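Local coordinates for calcium-regulated actin-bundling protein (Dictyostelium discoideum, PDB 4X3N) that cross-links actin filaments into bundles under calcium regulation and may contribute to the reorganization of filopodia and pseudopodia during cell movement, at residues A199-K204 with I228-K234; L190-N194 with D282-K286. One frame throughout, in Å; residues are numbered along the deposited sequence.

In the fold
One long helix can serve both the interior and the surface of a bundle, as helix 181-211 does here through both contacts. In contact 2 it runs beside helix 273-290 within the interior, where leucine and valine side chains meet the methylene groups of a lysine whose amine makes the polar links. About 16 Å away, centre to centre, contact 1 lies at the surface, where the same helix meets the turn that leads into helix 232-255. There a tyrosine packs beside isoleucine and leucine and donates the one hydrogen bond between the segments. The two sites do not touch, yet together they tie three helices of the C-terminal half, with contact 1 falling between the segments of contact 2 in sequence.

Contact 1: A199-K204 with I228-K234; sequences AYEEEK and IDSGPLK
This is a surface contact between a helix and a turn, at the end of an antiparallel helix pair in the C-terminal helical bundle: residues 199-204 of helix 181-211 face the turn that leads into helix 232-255. The first segment is regular alpha-helix. The second opens with a 3-10 step at Ile228-Asp229, closed by the bond from Gly231 N to Ile228 O (2.9 Å); Gly231 then takes the N-cap position with phi/psi near -89/177, and Pro232 begins the helix. In CA register, Tyr200 lies 5.3 Å from Leu233 and Lys204 7.3 Å from Ile228.

Tyr200, buried and in the t rotamer, reaches into the angle of the turn. Its CE1 approaches Ile228 CG1 at 4.0 Å and Lys234 CB at 3.9 Å, while Lys234 CD lies over one ring face. The amine of Lys234 bonds instead to Asn238 and to the backbone oxygen of Tyr290, linking this corner to the last helix. Leu233 (m, t) points toward segment 199-204, its CD1 3.5 Å from Glu203 CB, and Ile228 (t, t) places CD1 3.7 Å from Lys204 CG. Glu203 directs its carboxylate to Arg206. At its tip Tyr200 accepts a weak bond from Lys204 NZ, 3.0 Å from OH, and donates from OH to Asp229 OD1 at 2.5 Å.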
loop_
_atom_site.group_PDB
_atom_site.type_symbol
_atom_site.label_atom_id
_atom_site.label_comp_id
_atom_site.label_asym_id
_atom_site.label_seq_id
_atom_site.Cartn_x
_atom_site.Cartn_y
_atom_site.Cartn_z
ATOM N N ALA A 199 -3.156 -0.093 -29.066
ATOM C CA ALA A 199 -2.536 0.746 -30.084
ATOM C C ALA A 199 -3.622 1.434 -30.945
ATOM O O ALA A 199 -3.585 2.649 -31.133
ATOM C CB ALA A 199 -1.640 -0.104 -30.978
ATOM N N TYR A 200 -4.588 0.670 -31.442
ATOM C CA TYR A 200 -5.706 1.218 -32.247
ATOM C C TYR A 200 -6.607 2.216 -31.515
ATOM O O TYR A 200 -6.885 3.316 -32.007
ATOM C CB TYR A 200 -6.536 0.080 -32.821
ATOM C CG TYR A 200 -7.888 0.473 -33.421
ATOM C CD1 TYR A 200 -7.989 1.013 -34.712
ATOM C CD2 TYR A 200 -9.059 0.201 -32.746
ATOM C CE1 TYR A 200 -9.215 1.313 -35.269
ATOM C CE2 TYR A 200 -10.301 0.485 -33.296
ATOM C CZ TYR A 200 -10.375 1.041 -34.547
ATOM O OH TYR A 200 -11.618 1.343 -35.041
ATOM N N GLU A 201 -7.027 1.869 -30.313
ATOM C CA GLU A 201 -7.865 2.789 -29.543
ATOM C C GLU A 201 -7.080 3.979 -29.063
ATOM O O GLU A 201 -7.634 5.061 -28.931
ATOM C CB GLU A 201 -8.522 2.106 -28.361
ATOM C CG GLU A 201 -9.418 0.988 -28.777
ATOM C CD GLU A 201 -10.821 1.401 -29.244
ATOM O OE1 GLU A 201 -11.124 2.569 -29.473
ATOM O OE2 GLU A 201 -11.612 0.469 -29.421
ATOM N N GLU A 202 -5.761 3.853 -28.853
ATOM C CA GLU A 202 -5.032 5.084 -28.404
ATOM C C GLU A 202 -4.910 6.080 -29.523
ATOM O O GLU A 202 -5.049 7.304 -29.338
ATOM C CB GLU A 202 -3.659 4.742 -27.791
ATOM C CG GLU A 202 -3.801 4.378 -26.305
ATOM C CD GLU A 202 -2.551 3.775 -25.697
ATOM O OE1 GLU A 202 -1.603 3.520 -26.481
ATOM O OE2 GLU A 202 -2.537 3.555 -24.452
ATOM N N GLU A 203 -4.631 5.576 -30.690
ATOM C CA GLU A 203 -4.576 6.449 -31.832
ATOM C C GLU A 203 -5.942 7.090 -32.178
ATOM O O GLU A 203 -5.997 8.185 -32.631
ATOM C CB GLU A 203 -4.159 5.631 -33.015
ATOM C CG GLU A 203 -4.271 6.330 -34.357
ATOM C CD GLU A 203 -3.253 7.428 -34.511
ATOM O OE1 GLU A 203 -2.554 7.781 -33.533
ATOM O OE2 GLU A 203 -3.176 7.991 -35.621
ATOM N N LYS A 204 -7.015 6.328 -32.108
ATOM C CA LYS A 204 -8.338 6.872 -32.270
ATOM C C LYS A 204 -8.526 8.037 -31.321
ATOM O O LYS A 204 -8.947 9.107 -31.740
ATOM C CB LYS A 204 -9.338 5.795 -31.938
ATOM C CG LYS A 204 -10.494 5.774 -32.866
ATOM C CD LYS A 204 -11.595 4.851 -32.371
ATOM C CE LYS A 204 -11.958 3.947 -33.502
ATOM N NZ LYS A 204 -13.041 3.049 -33.038
ATOM N N ILE A 228 -9.833 5.756 -40.214
ATOM C CA ILE A 228 -8.965 4.977 -39.331
ATOM C C ILE A 228 -8.995 3.493 -39.558
ATOM O O ILE A 228 -7.969 2.829 -39.415
ATOM C CB ILE A 228 -9.254 5.246 -37.838
ATOM C CG1 ILE A 228 -8.118 4.706 -36.997
ATOM C CG2 ILE A 228 -10.585 4.628 -37.412
ATOM C CD1 ILE A 228 -8.081 5.270 -35.617
ATOM N N ASP A 229 -10.136 2.947 -39.918
ATOM C CA ASP A 229 -10.211 1.507 -40.075
ATOM C C ASP A 229 -9.679 0.953 -41.389
ATOM O O ASP A 229 -9.777 -0.225 -41.638
ATOM C CB ASP A 229 -11.623 1.052 -39.856
ATOM C CG ASP A 229 -12.057 1.281 -38.458
ATOM O OD1 ASP A 229 -11.203 1.279 -37.536
ATOM O OD2 ASP A 229 -13.264 1.468 -38.265
ATOM N N SER A 230 -9.101 1.802 -42.221
ATOM C CA SER A 230 -8.364 1.304 -43.352
ATOM C C SER A 230 -6.909 1.725 -43.125
ATOM O O SER A 230 -6.081 1.665 -44.016
ATOM C CB SER A 230 -8.982 1.885 -44.651
ATOM O OG SER A 230 -9.099 3.307 -44.572
ATOM N N GLY A 231 -6.592 2.132 -41.902
ATOM C CA GLY A 231 -5.223 2.525 -41.545
ATOM C C GLY A 231 -4.372 1.363 -41.065
ATOM O O GLY A 231 -4.817 0.241 -40.995
ATOM N N PRO A 232 -3.112 1.634 -40.778
ATOM C CA PRO A 232 -2.202 0.583 -40.405
ATOM C C PRO A 232 -2.571 -0.116 -39.131
ATOM O O PRO A 232 -2.488 -1.322 -39.053
ATOM C CB PRO A 232 -0.864 1.310 -40.204
ATOM C CG PRO A 232 -1.123 2.749 -40.357
ATOM C CD PRO A 232 -2.413 2.888 -41.105
ATOM N N LEU A 233 -2.890 0.653 -38.108
ATOM C CA LEU A 233 -3.109 0.069 -36.769
ATOM C C LEU A 233 -4.335 -0.859 -36.798
ATOM O O LEU A 233 -4.350 -1.901 -36.149
ATOM C CB LEU A 233 -3.272 1.163 -35.730
ATOM C CG LEU A 233 -2.040 2.081 -35.616
ATOM C CD1 LEU A 233 -2.280 3.309 -34.762
ATOM C CD2 LEU A 233 -0.884 1.277 -35.072
ATOM N N LYS A 234 -5.323 -0.512 -37.600
ATOM C CA LYS A 234 -6.486 -1.360 -37.695
ATOM C C LYS A 234 -6.090 -2.583 -38.484
ATOM O O LYS A 234 -6.419 -3.703 -38.139
ATOM C CB LYS A 234 -7.669 -0.648 -38.327
ATOM C CG LYS A 234 -8.902 -1.559 -38.474
ATOM C CD LYS A 234 -9.142 -2.284 -37.151
ATOM C CE LYS A 234 -10.597 -2.423 -36.746
ATOM N NZ LYS A 234 -11.173 -3.478 -37.587
#

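Contact 2: L190-N194 with D282-K286; sequences LEEVN and DLEEK
Leu190 lays its side chain over the methylene chain of Lys286, its CD2 3.7 Å from Lys286 CD, and also touches Leu283, with CD2 4.3 Å from Leu283 CB. This is side-by-side packing of near-parallel helices in the C-terminal helical bundle. Segments 190-194 and 282-286, both regular alpha-helix, cross at +28° with their axes 11.1 Å apart at closest approach. The pairs repeat three residues on: Leu190 lies nearest Leu283 (CA to CA 7.2 Å) and Val193 nearest Lys286 (8.1 Å).

At this spacing the gap is filled chiefly by the long Lys286 chain, with Leu190 beside it. Leu190 (m, t) points across, and Lys286 (m, t, t, p) returns the reach, bringing CE to 3.7 Å from Leu190 O and 3.9 Å from Val193 CG1. Leu190 and Val193 also pack on helix 232-255, against Val248 and against Leu237, Leu241 and Ala244 respectively, so one apolar side of helix 181-211 serves two neighbours.

The lysine amine ends between Asp282 and Asn194. Asp282, one turn before Lys286, forms an intrahelical salt bridge, OD2 to NZ 3.2 Å, and its OD1 bonds to Tyr65 of helix 61-79, reaching the N-terminal half. Asn194 is steadied by its own helix, with ND2 3.0 Å from Glu191 OE1, and its OD1 accepts from Lys286 NZ at 2.7 Å.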
loop_
_atom_site.group_PDB
_atom_site.type_symbol
_atom_site.label_atom_id
_atom_site.label_comp_id
_atom_site.label_asym_id
_atom_site.label_seq_id
_atom_site.Cartn_x
_atom_site.Cartn_y
_atom_site.Cartn_z
ATOM N N LEU A 190 -3.627 -14.161 -28.091
ATOM C CA LEU A 190 -4.723 -13.328 -27.581
ATOM C C LEU A 190 -4.213 -12.046 -26.886
ATOM O O LEU A 190 -4.755 -10.985 -27.105
ATOM C CB LEU A 190 -5.652 -14.148 -26.694
ATOM C CG LEU A 190 -6.620 -15.079 -27.458
ATOM C CD1 LEU A 190 -7.188 -16.187 -26.602
ATOM C CD2 LEU A 190 -7.716 -14.319 -28.152
ATOM N N GLU A 191 -3.130 -12.117 -26.120
ATOM C CA GLU A 191 -2.619 -10.940 -25.469
ATOM C C GLU A 191 -2.088 -9.974 -26.536
ATOM O O GLU A 191 -2.187 -8.764 -26.403
ATOM C CB GLU A 191 -1.544 -11.262 -24.412
ATOM C CG GLU A 191 -0.895 -10.021 -23.828
ATOM C CD GLU A 191 -1.908 -8.974 -23.282
ATOM O OE1 GLU A 191 -3.042 -9.369 -22.865
ATOM O OE2 GLU A 191 -1.578 -7.748 -23.282
ATOM N N GLU A 192 -1.527 -10.496 -27.602
ATOM C CA GLU A 192 -1.104 -9.620 -28.677
ATOM C C GLU A 192 -2.339 -8.911 -29.349
ATOM O O GLU A 192 -2.237 -7.793 -29.778
ATOM C CB GLU A 192 -0.264 -10.440 -29.651
ATOM C CG GLU A 192 0.040 -9.766 -30.972
ATOM C CD GLU A 192 0.910 -8.549 -30.842
ATOM O OE1 GLU A 192 1.654 -8.497 -29.870
ATOM O OE2 GLU A 192 0.815 -7.652 -31.710
ATOM N N VAL A 193 -3.506 -9.536 -29.430
ATOM C CA VAL A 193 -4.671 -8.796 -29.841
ATOM C C VAL A 193 -4.937 -7.632 -28.886
ATOM O O VAL A 193 -5.272 -6.538 -29.333
ATOM C CB VAL A 193 -5.924 -9.665 -29.945
ATOM C CG1 VAL A 193 -7.143 -8.831 -30.265
ATOM C CG2 VAL A 193 -5.763 -10.790 -30.953
ATOM N N ASN A 194 -4.841 -7.851 -27.562
ATOM C CA ASN A 194 -5.016 -6.747 -26.647
ATOM C C ASN A 194 -4.030 -5.629 -26.950
ATOM O O ASN A 194 -4.393 -4.438 -26.991
ATOM C CB ASN A 194 -4.863 -7.176 -25.216
ATOM C CG ASN A 194 -6.038 -8.043 -24.788
ATOM O OD1 ASN A 194 -7.130 -7.875 -25.289
ATOM N ND2 ASN A 194 -5.795 -8.979 -23.911
ATOM N N ASP A 282 -12.967 -15.754 -25.402
ATOM C CA ASP A 282 -12.307 -14.455 -25.457
ATOM C C ASP A 282 -12.097 -14.033 -26.916
ATOM O O ASP A 282 -12.397 -12.900 -27.316
ATOM C CB ASP A 282 -11.014 -14.607 -24.701
ATOM C CG ASP A 282 -10.385 -13.301 -24.384
ATOM O OD1 ASP A 282 -11.088 -12.489 -23.758
ATOM O OD2 ASP A 282 -9.194 -13.113 -24.706
ATOM N N LEU A 283 -11.632 -14.980 -27.725
ATOM C CA LEU A 283 -11.564 -14.803 -29.180
ATOM C C LEU A 283 -12.886 -14.389 -29.729
ATOM O O LEU A 283 -12.966 -13.449 -30.491
ATOM C CB LEU A 283 -11.183 -16.083 -29.865
ATOM C CG LEU A 283 -11.071 -16.053 -31.384
ATOM C CD1 LEU A 283 -9.862 -15.198 -31.827
ATOM C CD2 LEU A 283 -10.966 -17.507 -31.891
ATOM N N GLU A 284 -13.931 -15.102 -29.337
ATOM C CA GLU A 284 -15.289 -14.751 -29.778
ATOM C C GLU A 284 -15.624 -13.276 -29.476
ATOM O O GLU A 284 -16.051 -12.532 -30.358
ATOM C CB GLU A 284 -16.253 -15.741 -29.088
ATOM C CG GLU A 284 -17.747 -15.487 -29.231
ATOM C CD GLU A 284 -18.604 -16.369 -28.264
ATOM O OE1 GLU A 284 -19.708 -15.939 -27.891
ATOM O OE2 GLU A 284 -18.196 -17.485 -27.856
ATOM N N GLU A 285 -15.417 -12.860 -28.228
ATOM C CA GLU A 285 -15.647 -11.482 -27.774
ATOM C C GLU A 285 -14.839 -10.496 -28.617
ATOM O O GLU A 285 -15.350 -9.512 -29.177
ATOM C CB GLU A 285 -15.233 -11.355 -26.289
ATOM C CG GLU A 285 -15.753 -10.122 -25.551
ATOM C CD GLU A 285 -17.252 -10.096 -25.491
ATOM O OE1 GLU A 285 -17.844 -11.186 -25.590
ATOM O OE2 GLU A 285 -17.838 -8.996 -25.375
ATOM N N LYS A 286 -13.574 -10.812 -28.777
ATOM C CA LYS A 286 -12.727 -9.938 -29.553
ATOM C C LYS A 286 -13.233 -9.780 -30.956
ATOM O O LYS A 286 -13.229 -8.646 -31.470
ATOM C CB LYS A 286 -11.265 -10.412 -29.502
ATOM C CG LYS A 286 -10.569 -10.041 -28.184
ATOM C CD LYS A 286 -9.509 -11.049 -27.811
ATOM C CE LYS A 286 -8.395 -10.408 -26.947
ATOM N NZ LYS A 286 -8.784 -10.016 -25.561
#